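Local coordinates for protein Pro-Pro endopeptidase (PDB 6FPC) that cuts peptide bonds between two prolines as a secreted, zinc-dependent endopeptidase and may thereby regulate adhesion of Paenibacillus alvei, at residues A158-L163 and S172-S177. Numbering follows the deposited sequence.
Sequences AEAASL and SDLKDS
L163 and L174 meet where two helical segments, 158-163 and 172-177, pass with axes 9.9 Å apart and N-to-C directions 121° apart; their CA atoms are the nearest across the pair, at 6.5 Å. The contact is small and mostly apolar. L174 reaches across with both methyls. Its CG lies anti to the backbone N (chi1 -180°), which extends the branch toward helix 153-166. CD1 of L174 touches CD1 of L163 at 4.1 Å, and the two side chains meet at a slant. The other methyl, CD2 of L174, rests 3.7 Å from the carbonyl O of A160. The CB of A160 lies 4.4 Å from CD1 of L174, so A160 and L163, one turn apart, both border this leucine. L163 CD2 lies loosely beside D173 OD1, 4.3 Å away, at the partly exposed margin. The charge of D173 is met by a salt bridge from OD2 to K142. On the far side of helix 153-166, S162 OG donates to A158 O at 2.8 Å. S162 N reaches the same oxygen from the opposite face of the carbonyl plane, so two bonds grip it.

Helices 153-166 and 168-177 are consecutive, with a sharp turn between them. L163 O accepts a hydrogen bond from T170 OG1, which ties the end of the first to the start of the second. Helix 153-166 carries the zinc ligand E155, and E159 hydrogen-bonds through OE1 to ND1 of the zinc ligand H111. The contact thus packs helix 168-177 against the outer side of a helix of the metal site. Helix 179-188 touches A160 through T181 and M185, Y143 of helix 140-143 touches L163, and helix 108-121, which bears H111 and H115, packs against A158, A161 and S162.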
loop_
_atom_site.group_PDB
_atom_site.type_symbol
_atom_site.label_atom_id
_atom_site.label_comp_id
_atom_site.label_asym_id
_atom_site.label_seq_id
_atom_site.Cartn_x
_atom_site.Cartn_y
_atom_site.Cartn_z
ATOM N N ALA A 158 -6.672 -1.781 1.850
ATOM C CA ALA A 158 -5.470 -0.971 1.644
ATOM C C ALA A 158 -5.776 0.466 1.148
ATOM O O ALA A 158 -5.170 1.432 1.620
ATOM C CB ALA A 158 -4.529 -1.677 0.687
ATOM N N GLU A 159 -6.708 0.602 0.204
ATOM C CA GLU A 159 -7.010 1.914 -0.345
ATOM C C GLU A 159 -7.844 2.790 0.625
ATOM O O GLU A 159 -7.535 3.977 0.798
ATOM C CB GLU A 159 -7.683 1.773 -1.711
ATOM C CG GLU A 159 -7.612 3.044 -2.563
ATOM C CD GLU A 159 -6.251 3.710 -2.736
ATOM O OE1 GLU A 159 -5.213 3.014 -2.708
ATOM O OE2 GLU A 159 -6.225 4.947 -2.901
ATOM N N ALA A 160 -8.890 2.206 1.245
ATOM C CA ALA A 160 -9.732 2.914 2.234
ATOM C C ALA A 160 -8.900 3.296 3.487
ATOM O O ALA A 160 -9.103 4.394 4.010
ATOM C CB ALA A 160 -10.926 2.073 2.635
ATOM N N ALA A 161 -7.921 2.434 3.917
ATOM C CA ALA A 161 -7.025 2.777 5.042
ATOM C C ALA A 161 -6.097 3.944 4.609
ATOM O O ALA A 161 -5.806 4.836 5.420
ATOM C CB ALA A 161 -6.203 1.577 5.479
ATOM N N SER A 162 -5.682 3.954 3.330
ATOM C CA SER A 162 -4.874 5.046 2.764
ATOM C C SER A 162 -5.678 6.360 2.843
ATOM O O SER A 162 -5.130 7.347 3.349
ATOM C CB SER A 162 -4.471 4.768 1.320
ATOM O OG SER A 162 -3.564 3.680 1.275
ATOM N N LEU A 163 -6.979 6.363 2.405
ATOM C CA LEU A 163 -7.826 7.576 2.516
ATOM C C LEU A 163 -7.884 8.068 3.981
ATOM O O LEU A 163 -7.765 9.262 4.246
ATOM C CB LEU A 163 -9.254 7.340 1.996
ATOM C CG LEU A 163 -9.446 7.152 0.476
ATOM C CD1 LEU A 163 -10.862 6.678 0.163
ATOM C CD2 LEU A 163 -9.217 8.448 -0.280
ATOM N N SER A 172 -11.988 13.086 5.813
ATOM C CA SER A 172 -13.304 13.730 5.861
ATOM C C SER A 172 -14.147 13.228 4.682
ATOM O O SER A 172 -15.345 12.951 4.826
ATOM C CB SER A 172 -13.144 15.245 5.781
ATOM O OG SER A 172 -12.609 15.744 6.996
ATOM N N ASP A 173 -13.499 13.109 3.518
ATOM C CA ASP A 173 -14.095 12.605 2.288
ATOM C C ASP A 173 -14.599 11.152 2.519
ATOM O O ASP A 173 -15.760 10.856 2.240
ATOM C CB ASP A 173 -13.054 12.675 1.175
ATOM C CG ASP A 173 -13.374 11.861 -0.065
ATOM O OD1 ASP A 173 -12.457 11.190 -0.579
ATOM O OD2 ASP A 173 -14.540 11.909 -0.522
ATOM N N LEU A 174 -13.740 10.286 3.096
ATOM C CA LEU A 174 -14.069 8.906 3.470
ATOM C C LEU A 174 -15.297 8.870 4.433
ATOM O O LEU A 174 -16.257 8.123 4.188
ATOM C CB LEU A 174 -12.840 8.260 4.142
ATOM C CG LEU A 174 -12.997 6.792 4.606
ATOM C CD1 LEU A 174 -13.092 5.825 3.438
ATOM C CD2 LEU A 174 -11.888 6.397 5.507
ATOM N N LYS A 175 -15.264 9.695 5.512
ATOM C CA LYS A 175 -16.328 9.796 6.526
ATOM C C LYS A 175 -17.692 10.070 5.887
ATOM O O LYS A 175 -18.698 9.488 6.293
ATOM C CB LYS A 175 -15.974 10.905 7.543
ATOM C CG LYS A 175 -16.893 11.006 8.746
ATOM C CD LYS A 175 -16.544 12.220 9.611
ATOM C CE LYS A 175 -17.227 12.164 10.958
ATOM N N ASP A 176 -17.710 10.957 4.887
ATOM C CA ASP A 176 -18.913 11.358 4.184
ATOM C C ASP A 176 -19.412 10.334 3.167
ATOM O O ASP A 176 -20.623 10.135 3.066
ATOM C CB ASP A 176 -18.678 12.715 3.485
ATOM C CG ASP A 176 -19.960 13.401 3.065
ATOM O OD1 ASP A 176 -20.224 13.470 1.841
ATOM O OD2 ASP A 176 -20.715 13.853 3.963
ATOM N N SER A 177 -18.485 9.751 2.371
ATOM C CA SER A 177 -18.755 8.831 1.266
ATOM C C SER A 177 -18.906 7.363 1.658
ATOM O O SER A 177 -19.681 6.657 1.033
ATOM C CB SER A 177 -17.653 8.924 0.218
ATOM O OG SER A 177 -17.468 10.247 -0.243
#